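Local coordinates for protein homoserine kinase (Listeria monocytogenes, PDB 3HUL) that probably catalyses the ATP-dependent phosphorylation of L-homoserine to O-phospho-L-homoserine, the fourth of five steps from L-aspartate to L-threonine, at residues A[177-180]-A[181-185]; A[193-196]-A[197-201]; A[130-133]-A[134-138]; A[232-236]-A[237-241]; A[139-143]-A[144-148]. All coordinates share one frame; numbering follows the deposited sequence.

Contact 1 (A[177-180]-A[181-185])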
loop_
_atom_site.group_PDB
_atom_site.type_symbol
_atom_site.label_atom_id
_atom_site.label_comp_id
_atom_site.label_asym_id
_atom_site.label_seq_id
_atom_site.Cartn_x
_atom_site.Cartn_y
_atom_site.Cartn_z
ATOM N N ASP A 177 -7.422 -34.316 10.791
ATOM C CA ASP A 177 -8.354 -34.697 9.726
ATOM C C ASP A 177 -9.440 -33.649 9.483
ATOM O O ASP A 177 -9.967 -33.505 8.359
ATOM C CB ASP A 177 -9.024 -36.020 10.121
ATOM C CG ASP A 177 -9.472 -36.855 8.923
ATOM O OD1 ASP A 177 -9.202 -36.467 7.759
ATOM O OD2 ASP A 177 -10.086 -37.922 9.157
ATOM N N THR A 178 -9.784 -32.936 10.550
ATOM C CA THR A 178 -10.977 -32.095 10.590
ATOM C C THR A 178 -10.809 -31.089 11.724
ATOM O O THR A 178 -10.033 -31.327 12.652
ATOM C CB THR A 178 -12.280 -32.963 10.746
ATOM O OG1 THR A 178 -13.440 -32.132 10.705
ATOM C CG2 THR A 178 -12.280 -33.751 12.036
ATOM N N LEU A 179 -11.503 -29.957 11.629
ATOM C CA LEU A 179 -11.433 -28.917 12.650
ATOM C C LEU A 179 -12.819 -28.385 12.974
ATOM O O LEU A 179 -13.650 -28.240 12.071
ATOM C CB LEU A 179 -10.595 -27.734 12.158
ATOM C CG LEU A 179 -9.105 -27.889 11.866
ATOM C CD1 LEU A 179 -8.674 -26.744 10.955
ATOM C CD2 LEU A 179 -8.288 -27.922 13.159
ATOM N N PRO A 180 -13.076 -28.073 14.261
ATOM C CA PRO A 180 -14.317 -27.366 14.548
ATOM C C PRO A 180 -14.395 -26.092 13.718
ATOM O O PRO A 180 -13.435 -25.320 13.646
ATOM C CB PRO A 180 -14.228 -27.042 16.051
ATOM C CG PRO A 180 -12.891 -27.455 16.496
ATOM C CD PRO A 180 -12.357 -28.440 15.491
ATOM N N PHE A 181 -15.535 -25.908 13.068
ATOM C CA PHE A 181 -15.807 -24.717 12.286
ATOM C C PHE A 181 -15.239 -23.445 12.940
ATOM O O PHE A 181 -14.472 -22.704 12.316
ATOM C CB PHE A 181 -17.317 -24.578 12.059
ATOM C CG PHE A 181 -17.684 -23.492 11.084
ATOM C CD1 PHE A 181 -18.128 -22.257 11.537
ATOM C CD2 PHE A 181 -17.577 -23.705 9.712
ATOM C CE1 PHE A 181 -18.464 -21.244 10.630
ATOM C CE2 PHE A 181 -17.911 -22.699 8.798
ATOM C CZ PHE A 181 -18.349 -21.469 9.258
ATOM N N LYS A 182 -15.615 -23.210 14.194
ATOM C CA LYS A 182 -15.264 -21.982 14.891
ATOM C C LYS A 182 -13.748 -21.800 14.973
ATOM O O LYS A 182 -13.240 -20.679 14.897
ATOM C CB LYS A 182 -15.884 -21.974 16.294
ATOM C CG LYS A 182 -15.607 -20.710 17.090
ATOM C CD LYS A 182 -16.446 -20.626 18.366
ATOM C CE LYS A 182 -16.768 -19.164 18.708
ATOM N NZ LYS A 182 -15.546 -18.293 18.748
ATOM N N GLU A 183 -13.036 -22.910 15.140
ATOM C CA GLU A 183 -11.585 -22.893 15.256
ATOM C C GLU A 183 -10.968 -22.459 13.936
ATOM O O GLU A 183 -10.033 -21.668 13.924
ATOM C CB GLU A 183 -11.084 -24.284 15.631
ATOM C CG GLU A 183 -9.667 -24.328 16.218
ATOM C CD GLU A 183 -9.411 -25.621 17.013
ATOM O OE1 GLU A 183 -10.170 -25.892 17.976
ATOM O OE2 GLU A 183 -8.463 -26.360 16.671
ATOM N N ALA A 184 -11.496 -22.986 12.836
ATOM C CA ALA A 184 -11.021 -22.638 11.510
ATOM C C ALA A 184 -11.237 -21.148 11.193
ATOM O O ALA A 184 -10.343 -20.495 10.654
ATOM C CB ALA A 184 -11.693 -23.514 10.457
ATOM N N VAL A 185 -12.427 -20.633 11.534
ATOM C CA VAL A 185 -12.795 -19.225 11.323
ATOM C C VAL A 185 -11.825 -18.315 12.069
ATOM O O VAL A 185 -11.324 -17.348 11.511
ATOM C CB VAL A 185 -14.261 -18.940 11.745
ATOM C CG1 VAL A 185 -14.581 -17.445 11.705
ATOM C CG2 VAL A 185 -15.234 -19.692 10.825
#
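The Glu183 carboxylate sits where the Pro180 ring and the end of Leu179 come together. One oxygen, OE1, approaches the ring at its gamma carbon, 3.5 Å from Pro180 CG, while OE2 turns to Leu179 and stands 3.8 Å from its CD2. Glu183 brings its acid group there on an extended chain, with CG anti to the backbone N (chi1 -161°), so that its stem runs side by side with the proline and points the same way, but crosses Leu179 at about a right angle. These contacts occur where the short strand 178-180 turns into helix 181-198, with Pro180 in the N-cap position; strand and first helical turn meet almost perpendicularly, at 89°. The carbonyl of Pro180 starts the helical bonding: its O accepts from Ala184 N at 3.1 Å, nearly along the C=O axis, and takes a weaker, more bent bond from Glu183 N at 2.9 Å. Leu179 CD1 also comes within 4.4 Å of Ala184 CB, a loose apolar touch. The strand forms an antiparallel ladder with a strand of the second subunit, where Thr178 OG1 bonds to Leu179 O of that subunit, and Leu179 packs on its Phe181.

Contact 2 (A[193-196]-A[197-201]). With SO4 (sulfate ion), chain D.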
loop_
_atom_site.group_PDB
_atom_site.type_symbol
_atom_site.label_atom_id
_atom_site.label_comp_id
_atom_site.label_asym_id
_atom_site.label_seq_id
_atom_site.Cartn_x
_atom_site.Cartn_y
_atom_site.Cartn_z
ATOM N N VAL A 193 -5.385 -10.740 10.117
ATOM C CA VAL A 193 -4.837 -9.653 10.918
ATOM C C VAL A 193 -3.316 -9.509 10.725
ATOM O O VAL A 193 -2.805 -8.397 10.550
ATOM C CB VAL A 193 -5.224 -9.800 12.423
ATOM C CG1 VAL A 193 -4.481 -8.755 13.278
ATOM C CG2 VAL A 193 -6.723 -9.611 12.586
ATOM N N MET A 194 -2.607 -10.638 10.703
ATOM C CA MET A 194 -1.157 -10.658 10.477
ATOM C C MET A 194 -0.859 -9.952 9.164
ATOM O O MET A 194 -0.019 -9.052 9.126
ATOM C CB MET A 194 -0.625 -12.087 10.423
ATOM C CG MET A 194 0.888 -12.214 10.127
ATOM S SD MET A 194 1.510 -13.924 9.932
ATOM C CE MET A 194 0.947 -14.340 8.286
ATOM N N ILE A 195 -1.548 -10.349 8.089
ATOM C CA ILE A 195 -1.344 -9.721 6.782
ATOM C C ILE A 195 -1.669 -8.209 6.826
ATOM O O ILE A 195 -0.882 -7.378 6.397
ATOM C CB ILE A 195 -2.193 -10.420 5.671
ATOM C CG1 ILE A 195 -1.703 -11.851 5.414
ATOM C CG2 ILE A 195 -2.187 -9.619 4.406
ATOM C CD1 ILE A 195 -2.798 -12.782 4.830
ATOM N N ALA A 196 -2.824 -7.852 7.368
ATOM C CA ALA A 196 -3.188 -6.442 7.466
ATOM C C ALA A 196 -2.164 -5.622 8.290
ATOM O O ALA A 196 -1.864 -4.474 7.961
ATOM C CB ALA A 196 -4.566 -6.304 8.063
ATOM N N ALA A 197 -1.618 -6.216 9.343
ATOM C CA ALA A 197 -0.686 -5.494 10.220
ATOM C C ALA A 197 0.641 -5.254 9.551
ATOM O O ALA A 197 1.265 -4.193 9.753
ATOM C CB ALA A 197 -0.507 -6.242 11.598
ATOM N N ILE A 198 1.083 -6.232 8.756
ATOM C CA ILE A 198 2.339 -6.119 8.058
ATOM C C ILE A 198 2.256 -4.928 7.158
ATOM O O ILE A 198 3.226 -4.156 7.051
ATOM C CB ILE A 198 2.743 -7.408 7.255
ATOM C CG1 ILE A 198 3.098 -8.541 8.227
ATOM C CG2 ILE A 198 3.993 -7.100 6.389
ATOM C CD1 ILE A 198 3.085 -9.955 7.651
ATOM N N LEU A 199 1.082 -4.738 6.545
ATOM C CA LEU A 199 0.900 -3.630 5.600
ATOM C C LEU A 199 0.698 -2.243 6.266
ATOM O O LEU A 199 0.743 -1.221 5.576
ATOM C CB LEU A 199 -0.145 -3.996 4.500
ATOM C CG LEU A 199 0.499 -5.062 3.552
ATOM C CD1 LEU A 199 -0.429 -6.154 3.096
ATOM C CD2 LEU A 199 1.100 -4.358 2.329
ATOM N N ARG A 200 0.557 -2.199 7.599
ATOM C CA ARG A 200 0.672 -0.936 8.339
ATOM C C ARG A 200 2.106 -0.724 8.847
ATOM O O ARG A 200 2.361 0.216 9.594
ATOM C CB ARG A 200 -0.257 -0.920 9.576
ATOM C CG ARG A 200 -1.756 -0.941 9.313
ATOM C CD ARG A 200 -2.337 0.404 8.875
ATOM N NE ARG A 200 -1.946 1.538 9.705
ATOM C CZ ARG A 200 -2.737 2.189 10.549
ATOM N NH1 ARG A 200 -4.027 1.821 10.703
ATOM N NH2 ARG A 200 -2.229 3.222 11.244
ATOM N N ASN A 201 3.010 -1.642 8.499
ATOM C CA ASN A 201 4.369 -1.702 9.097
ATOM C C ASN A 201 4.316 -1.996 10.617
ATOM O O ASN A 201 5.247 -1.637 11.345
ATOM C CB ASN A 201 5.140 -0.407 8.833
ATOM C CG ASN A 201 6.685 -0.596 8.811
ATOM O OD1 ASN A 201 7.453 0.251 9.316
ATOM N ND2 ASN A 201 7.130 -1.672 8.221
HETATM S S SO4 D . -5.534 4.728 12.534
HETATM O O1 SO4 D . -6.180 5.948 12.046
HETATM O O2 SO4 D . -5.908 4.411 13.915
HETATM O O3 SO4 D . -5.917 3.586 11.713
HETATM O O4 SO4 D . -4.094 4.942 12.445
#
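Met194 holds CG anti to its backbone N (chi1 177°), whereas Ile198, one turn on, swings CG1 beside its own N and opposite the carbonyl carbon (chi1 -69°); the two side chains then run alongside each other, pointing the same way, with Met194 CG 4.0 Å from Ile198 CD1. Ile195 and Leu199 repeat this i to i+4 pairing: the CG2 branch of Ile195 lies 4.1 Å from Leu199 CD1. Behind them the backbone is helical, with Ala197 N bonded to Val193 O at 2.8 Å and Ile198 N to Met194 O at 3.1 Å. The bonds lengthen towards the end of the helix, where Ala196 O takes two weak ones, from Leu199 N and Arg200 N, and also accepts from His150 NE2 of the second subunit. A Schellman motif closes the helix, with Asn201 leaving helical geometry at positive phi as the last residue of a type I turn that begins at Ile198.

Arg200, bent at chi2 and chi3, leads its guanidinium away from the helix to a sulfate ion, probably picked up from the crystallisation solution. Two N-H groups grip it in a fork: NH1 reaches sulfate O3 at 2.8 Å and NH2 reaches O4 at 2.8 Å, the latter oxygen in the guanidinium plane. NH1 also bonds to Arg149 O of the second subunit, and Leu199 packs on its Leu199.

Within the chain, Val193, Met194, Ala197 and Ile198 touch helix 203-210, Met194 and Ile195 meet strand 21-25, and Ile195, Ile198 and Leu199 pack on Trp135 of strand 135-141.

Contact 3 (A[130-133]-A[134-138])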
loop_
_atom_site.group_PDB
_atom_site.type_symbol
_atom_site.label_atom_id
_atom_site.label_comp_id
_atom_site.label_asym_id
_atom_site.label_seq_id
_atom_site.Cartn_x
_atom_site.Cartn_y
_atom_site.Cartn_z
ATOM N N ALA A 130 9.714 -18.463 -4.093
ATOM C CA ALA A 130 10.947 -18.886 -4.772
ATOM C C ALA A 130 10.992 -18.342 -6.201
ATOM O O ALA A 130 12.038 -17.920 -6.678
ATOM C CB ALA A 130 11.108 -20.427 -4.758
ATOM N N VAL A 131 9.848 -18.319 -6.870
ATOM C CA VAL A 131 9.773 -17.725 -8.204
ATOM C C VAL A 131 9.665 -16.195 -8.178
ATOM O O VAL A 131 10.290 -15.528 -8.968
ATOM C CB VAL A 131 8.579 -18.290 -8.988
ATOM C CG1 VAL A 131 8.465 -17.611 -10.388
ATOM C CG2 VAL A 131 8.717 -19.787 -9.134
ATOM N N LEU A 132 8.875 -15.634 -7.268
ATOM C CA LEU A 132 8.449 -14.225 -7.392
ATOM C C LEU A 132 9.282 -13.300 -6.540
ATOM O O LEU A 132 9.388 -12.107 -6.818
ATOM C CB LEU A 132 6.995 -14.105 -7.010
ATOM C CG LEU A 132 6.124 -15.017 -7.884
ATOM C CD1 LEU A 132 4.722 -14.918 -7.393
ATOM C CD2 LEU A 132 6.245 -14.627 -9.391
ATOM N N GLY A 133 9.900 -13.874 -5.514
ATOM C CA GLY A 133 10.724 -13.115 -4.605
ATOM C C GLY A 133 9.846 -12.493 -3.529
ATOM O O GLY A 133 8.626 -12.410 -3.658
ATOM N N ASN A 134 10.502 -12.063 -2.464
ATOM C CA ASN A 134 9.866 -11.350 -1.385
ATOM C C ASN A 134 8.776 -12.157 -0.670
ATOM O O ASN A 134 8.941 -13.348 -0.422
ATOM C CB ASN A 134 9.355 -9.991 -1.899
ATOM C CG ASN A 134 9.691 -8.883 -0.959
ATOM O OD1 ASN A 134 9.420 -8.980 0.242
ATOM N ND2 ASN A 134 10.306 -7.829 -1.480
ATOM N N TRP A 135 7.662 -11.506 -0.362
ATOM C CA TRP A 135 6.596 -12.100 0.460
ATOM C C TRP A 135 5.396 -12.349 -0.448
ATOM O O TRP A 135 4.942 -11.428 -1.157
ATOM C CB TRP A 135 6.274 -11.194 1.662
ATOM C CG TRP A 135 5.017 -11.534 2.412
ATOM C CD1 TRP A 135 4.570 -12.777 2.759
ATOM C CD2 TRP A 135 4.043 -10.608 2.903
ATOM N NE1 TRP A 135 3.378 -12.682 3.427
ATOM C CE2 TRP A 135 3.027 -11.362 3.527
ATOM C CE3 TRP A 135 3.951 -9.210 2.908
ATOM C CZ2 TRP A 135 1.916 -10.766 4.155
ATOM C CZ3 TRP A 135 2.835 -8.610 3.503
ATOM C CH2 TRP A 135 1.824 -9.398 4.112
ATOM N N VAL A 136 4.936 -13.601 -0.479
ATOM C CA VAL A 136 3.767 -13.969 -1.292
ATOM C C VAL A 136 2.651 -14.506 -0.421
ATOM O O VAL A 136 2.889 -15.370 0.425
ATOM C CB VAL A 136 4.098 -15.004 -2.392
ATOM C CG1 VAL A 136 2.840 -15.224 -3.364
ATOM C CG2 VAL A 136 5.283 -14.530 -3.178
ATOM N N VAL A 137 1.456 -13.944 -0.599
ATOM C CA VAL A 137 0.240 -14.496 -0.012
ATOM C C VAL A 137 -0.474 -15.256 -1.125
ATOM O O VAL A 137 -0.782 -14.691 -2.185
ATOM C CB VAL A 137 -0.687 -13.395 0.559
ATOM C CG1 VAL A 137 -2.036 -13.980 1.058
ATOM C CG2 VAL A 137 0.006 -12.609 1.637
ATOM N N GLY A 138 -0.750 -16.531 -0.881
ATOM C CA GLY A 138 -1.207 -17.425 -1.930
ATOM C C GLY A 138 -2.380 -18.277 -1.542
ATOM O O GLY A 138 -2.690 -18.463 -0.356
#
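A tight helix-to-strand connection joins helix 127-132 to strand 135-141, and its inner corner is filled by Leu132 and Val136. CB of Leu132 lies 4.2 Å from the CG2 branch of Val136; a chi1 of -173° puts CG1 opposite the valine N and leaves CG2 beside that N, where it meets Leu132. The same methyl is 4.0 Å from Gly133 O, so one branch touches both the last helical residue and the residue that follows it. Two successive residues with positive phi make the bend: Gly133, at 85°, is the first to leave helical geometry, in a conformation that would press a beta carbon against the preceding carbonyl oxygen, and Asn134 follows at 61°.

This connection carries the chain from the helical layer into the mixed sheet of the GHMP kinase fold, and the side chain of Val136 comes to within about 11 Å of that of Ser90, in the segment predicted to bind ATP. Two polar atoms of the turn find partners in the segment 149-152. Asn134 directs its amide away from the helix, and OD1 accepts from Phe152 N; Leu132 O accepts from Arg149 NE. Trp135 points the other way from Val136 and meets Phe152 edge to face. Val131 and Leu132 also pack on Lys110 and Val114 of helix 110-121.

Contact 4 (A[232-236]-A[237-241])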
loop_
_atom_site.group_PDB
_atom_site.type_symbol
_atom_site.label_atom_id
_atom_site.label_comp_id
_atom_site.label_asym_id
_atom_site.label_seq_id
_atom_site.Cartn_x
_atom_site.Cartn_y
_atom_site.Cartn_z
ATOM N N ASP A 232 11.835 -15.292 24.712
ATOM C CA ASP A 232 12.118 -14.424 25.862
ATOM C C ASP A 232 13.291 -13.516 25.583
ATOM O O ASP A 232 13.194 -12.305 25.738
ATOM C CB ASP A 232 12.431 -15.248 27.118
ATOM C CG ASP A 232 11.199 -15.867 27.735
ATOM O OD1 ASP A 232 10.073 -15.466 27.374
ATOM O OD2 ASP A 232 11.362 -16.769 28.585
ATOM N N VAL A 233 14.384 -14.119 25.135
ATOM C CA VAL A 233 15.621 -13.407 24.838
ATOM C C VAL A 233 15.516 -12.427 23.664
ATOM O O VAL A 233 15.936 -11.274 23.774
ATOM C CB VAL A 233 16.746 -14.421 24.562
ATOM C CG1 VAL A 233 17.982 -13.724 23.979
ATOM C CG2 VAL A 233 17.040 -15.228 25.850
ATOM N N ALA A 234 14.993 -12.918 22.542
ATOM C CA ALA A 234 14.857 -12.125 21.336
ATOM C C ALA A 234 13.890 -10.976 21.522
ATOM O O ALA A 234 14.234 -9.855 21.256
ATOM C CB ALA A 234 14.434 -13.001 20.171
ATOM N N LYS A 235 12.685 -11.259 21.991
ATOM C CA LYS A 235 11.635 -10.251 22.102
ATOM C C LYS A 235 11.924 -9.265 23.216
ATOM O O LYS A 235 11.531 -8.102 23.138
ATOM C CB LYS A 235 10.283 -10.925 22.313
ATOM C CG LYS A 235 9.826 -11.629 21.024
ATOM C CD LYS A 235 9.041 -12.892 21.276
ATOM C CE LYS A 235 7.639 -12.591 21.731
ATOM N NZ LYS A 235 7.092 -11.540 20.878
ATOM N N ASN A 236 12.647 -9.708 24.243
ATOM C CA ASN A 236 13.018 -8.736 25.268
ATOM C C ASN A 236 14.044 -7.701 24.809
ATOM O O ASN A 236 14.258 -6.733 25.523
ATOM C CB ASN A 236 13.430 -9.386 26.572
ATOM C CG ASN A 236 14.713 -10.071 26.471
ATOM O OD1 ASN A 236 15.656 -9.569 25.908
ATOM N ND2 ASN A 236 14.770 -11.262 27.023
ATOM N N GLN A 237 14.669 -7.923 23.645
ATOM C CA GLN A 237 15.533 -6.917 23.009
ATOM C C GLN A 237 14.855 -6.183 21.825
ATOM O O GLN A 237 15.430 -5.257 21.250
ATOM C CB GLN A 237 16.853 -7.532 22.544
ATOM C CG GLN A 237 17.631 -8.281 23.635
ATOM C CD GLN A 237 18.867 -8.978 23.086
ATOM O OE1 GLN A 237 19.631 -8.400 22.318
ATOM N NE2 GLN A 237 19.068 -10.216 23.488
ATOM N N GLY A 238 13.634 -6.585 21.479
ATOM C CA GLY A 238 12.852 -5.863 20.479
ATOM C C GLY A 238 12.572 -6.663 19.218
ATOM O O GLY A 238 12.156 -6.104 18.202
ATOM N N ALA A 239 12.833 -7.969 19.255
ATOM C CA ALA A 239 12.491 -8.825 18.121
ATOM C C ALA A 239 10.956 -8.921 18.053
ATOM O O ALA A 239 10.269 -8.743 19.061
ATOM C CB ALA A 239 13.136 -10.200 18.250
ATOM N N TYR A 240 10.433 -9.191 16.861
ATOM C CA TYR A 240 8.984 -9.327 16.674
ATOM C C TYR A 240 8.418 -10.660 17.111
ATOM O O TYR A 240 7.313 -10.733 17.638
ATOM C CB TYR A 240 8.635 -9.112 15.206
ATOM C CG TYR A 240 9.217 -7.851 14.619
ATOM C CD1 TYR A 240 8.981 -6.611 15.222
ATOM C CD2 TYR A 240 9.960 -7.890 13.432
ATOM C CE1 TYR A 240 9.520 -5.428 14.683
ATOM C CE2 TYR A 240 10.497 -6.695 12.864
ATOM C CZ TYR A 240 10.270 -5.490 13.494
ATOM O OH TYR A 240 10.769 -4.326 12.949
ATOM N N ALA A 241 9.175 -11.723 16.885
ATOM C CA ALA A 241 8.627 -13.069 16.951
ATOM C C ALA A 241 9.734 -14.100 16.721
ATOM O O ALA A 241 10.745 -13.796 16.103
ATOM C CB ALA A 241 7.549 -13.231 15.862
#
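Ala234 O receives two backbone N-H groups, from Gln237 N and Ala239 N, each at 3.1 Å. They arrive from opposite faces of the carbonyl plane, with neither on a lone pair. Gly238 N adds a bond to Lys235 O at 3.1 Å, and together the links from Ala239 and Gly238 belong to the Schellman motif that ends helix 227-235; positive phi at Gly238 (115°) turns the chain back. Weaker polar contacts lie outside this core. Lys235, its chain bent at three torsions, curls over the returning loop so that NZ makes a weak 3.3 Å bond to Tyr240 O, while its CG lies 3.5 Å from Ala239 O. The Gln237 side chain runs alongside that of Val233, and its NE2 bonds weakly to Val233 O, though its stronger partner is Ser266 OG. The apolar closure is small and tight: the methyls of Ala234 and Ala239 meet at 3.6 Å, CB to CB. Both alanines rest on Val253 of strand 251-255, Ala239 also reaches Leu263 of helix 260-268, and Tyr240 and Ala241 together face Phe254 in a classic beta bulge where the loop enters the antiparallel sheet.

Contact 5 (A[139-143]-A[144-148])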
loop_
_atom_site.group_PDB
_atom_site.type_symbol
_atom_site.label_atom_id
_atom_site.label_comp_id
_atom_site.label_asym_id
_atom_site.label_seq_id
_atom_site.Cartn_x
_atom_site.Cartn_y
_atom_site.Cartn_z
ATOM N N ALA A 139 -3.049 -18.798 -2.560
ATOM C CA ALA A 139 -4.093 -19.809 -2.379
ATOM C C ALA A 139 -4.079 -20.788 -3.564
ATOM O O ALA A 139 -4.018 -20.397 -4.739
ATOM C CB ALA A 139 -5.460 -19.171 -2.208
ATOM N N LYS A 140 -4.064 -22.062 -3.232
ATOM C CA LYS A 140 -4.110 -23.118 -4.231
ATOM C C LYS A 140 -5.463 -23.768 -4.044
ATOM O O LYS A 140 -5.736 -24.322 -2.982
ATOM C CB LYS A 140 -2.963 -24.114 -4.024
ATOM C CG LYS A 140 -2.856 -25.129 -5.160
ATOM C CD LYS A 140 -1.510 -25.798 -5.198
ATOM C CE LYS A 140 -1.487 -26.808 -6.331
ATOM N NZ LYS A 140 -2.335 -27.970 -5.986
ATOM N N LEU A 141 -6.320 -23.631 -5.056
ATOM C CA LEU A 141 -7.747 -23.954 -4.947
ATOM C C LEU A 141 -8.057 -24.873 -6.092
ATOM O O LEU A 141 -8.140 -24.430 -7.262
ATOM C CB LEU A 141 -8.619 -22.705 -5.095
ATOM C CG LEU A 141 -8.254 -21.469 -4.274
ATOM C CD1 LEU A 141 -9.176 -20.295 -4.641
ATOM C CD2 LEU A 141 -8.312 -21.775 -2.792
ATOM N N ASP A 142 -8.248 -26.142 -5.757
ATOM C CA ASP A 142 -8.122 -27.194 -6.742
ATOM C C ASP A 142 -8.556 -26.781 -8.142
ATOM O O ASP A 142 -9.682 -26.302 -8.394
ATOM C CB ASP A 142 -8.581 -28.563 -6.209
ATOM C CG ASP A 142 -7.495 -29.221 -5.321
ATOM O OD1 ASP A 142 -6.453 -28.558 -5.057
ATOM O OD2 ASP A 142 -7.667 -30.391 -4.900
ATOM N N GLY A 143 -7.573 -26.888 -9.024
ATOM C CA GLY A 143 -7.522 -26.094 -10.224
ATOM C C GLY A 143 -6.314 -25.176 -10.092
ATOM O O GLY A 143 -5.155 -25.580 -10.324
ATOM N N GLU A 144 -6.584 -23.950 -9.659
ATOM C CA GLU A 144 -5.707 -22.835 -9.982
ATOM C C GLU A 144 -4.941 -22.293 -8.792
ATOM O O GLU A 144 -5.107 -22.761 -7.665
ATOM C CB GLU A 144 -6.535 -21.700 -10.564
ATOM C CG GLU A 144 -7.633 -22.118 -11.479
ATOM C CD GLU A 144 -8.918 -21.455 -11.098
ATOM O OE1 GLU A 144 -9.254 -20.409 -11.715
ATOM O OE2 GLU A 144 -9.570 -21.969 -10.152
ATOM N N ASP A 145 -4.116 -21.286 -9.066
ATOM C CA ASP A 145 -3.383 -20.575 -8.030
ATOM C C ASP A 145 -3.668 -19.090 -8.119
ATOM O O ASP A 145 -3.746 -18.518 -9.214
ATOM C CB ASP A 145 -1.892 -20.812 -8.166
ATOM C CG ASP A 145 -1.548 -22.278 -8.159
ATOM O OD1 ASP A 145 -1.560 -22.890 -7.073
ATOM O OD2 ASP A 145 -1.279 -22.814 -9.248
ATOM N N PHE A 146 -3.866 -18.493 -6.948
ATOM C CA PHE A 146 -4.009 -17.057 -6.822
ATOM C C PHE A 146 -2.969 -16.618 -5.822
ATOM O O PHE A 146 -2.710 -17.312 -4.832
ATOM C CB PHE A 146 -5.419 -16.706 -6.367
ATOM C CG PHE A 146 -6.473 -17.202 -7.295
ATOM C CD1 PHE A 146 -6.842 -16.457 -8.402
ATOM C CD2 PHE A 146 -7.069 -18.445 -7.087
ATOM C CE1 PHE A 146 -7.835 -16.939 -9.282
ATOM C CE2 PHE A 146 -8.037 -18.933 -7.958
ATOM C CZ PHE A 146 -8.416 -18.179 -9.060
ATOM N N TYR A 147 -2.345 -15.488 -6.098
ATOM C CA TYR A 147 -1.270 -15.019 -5.249
ATOM C C TYR A 147 -1.120 -13.508 -5.380
ATOM O O TYR A 147 -1.481 -12.925 -6.405
ATOM C CB TYR A 147 0.052 -15.775 -5.543
ATOM C CG TYR A 147 0.597 -15.612 -6.935
ATOM C CD1 TYR A 147 1.197 -14.416 -7.323
ATOM C CD2 TYR A 147 0.522 -16.658 -7.882
ATOM C CE1 TYR A 147 1.715 -14.232 -8.618
ATOM C CE2 TYR A 147 1.035 -16.491 -9.193
ATOM C CZ TYR A 147 1.638 -15.267 -9.540
ATOM O OH TYR A 147 2.165 -15.031 -10.797
ATOM N N VAL A 148 -0.658 -12.884 -4.304
ATOM C CA VAL A 148 -0.300 -11.477 -4.324
ATOM C C VAL A 148 1.088 -11.384 -3.736
ATOM O O VAL A 148 1.345 -11.958 -2.669
ATOM C CB VAL A 148 -1.279 -10.596 -3.481
ATOM C CG1 VAL A 148 -0.909 -9.126 -3.620
ATOM C CG2 VAL A 148 -2.728 -10.787 -3.923
#
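Ala139 and Phe146 exchange two backbone hydrogen bonds, Ala139 N to Phe146 O at 2.7 Å and Phe146 N to Ala139 O at 2.9 Å. Nearer the turn, Leu141 and Glu144 form the next hydrogen-bonded pair: Leu141 N reaches Glu144 O at 3.0 Å in an almost straight bond, while the return bond from Glu144 N to Leu141 O, 2.9 Å, is more bent and comes from above the carbonyl plane. Between them Lys140 and Asp145 make a non-hydrogen-bonded pair on the opposite face of the sheet. Their side chains lie side by side, but the touch is made by the aliphatic stem, with Lys140 CG 3.2 Å from Asp145 OD1; NZ is 5.3 Å from that oxygen, too far for a salt bridge, though the charges may still attract.

On the face of Ala139, Leu141 crosses Phe146 at about a right angle, and its CD1 lies 3.7 Å from Phe146 CD2. Phe146 meets it by holding CG anti to its carbonyl carbon (chi1 -58°). The reversal that brings the strands together is a two-residue beta-hairpin loop, Asp142-Gly143, in which Gly143 adopts positive phi.

Lys140 and Asp145 rest on Ala118 of helix 110-121, whereas the other face meets the second subunit: Phe146 packs on its Met209, and Glu144 OE2 forms a salt bridge with its Arg212. Within the mixed sheet, strand 135-141 pairs antiparallel with both strand 21-25 and its hairpin partner, strand 144-150.

From the N terminus the contacts follow in series, and none encloses or crosses another. Contact 3 closes the turn from helix 127-132 into strand 135-141, and contact 5 closes the hairpin with strand 144-150; sharing a strand, they touch where Val137 O lies 2.8 Å from Val148 N, a probable hydrogen bond, and where Leu132 meets Tyr147. Contacts 1 and 2 mark the start and end of helix 181-198, with centres about 24 Å apart. Contact 2 packs on contact 3 through Ile198 and Trp135, tying this helix to the sheet. Contact 4, farther on, turns helix 227-235 towards the four-stranded antiparallel sheet. Contacts 1, 2, 3 and 5 all reach the second subunit.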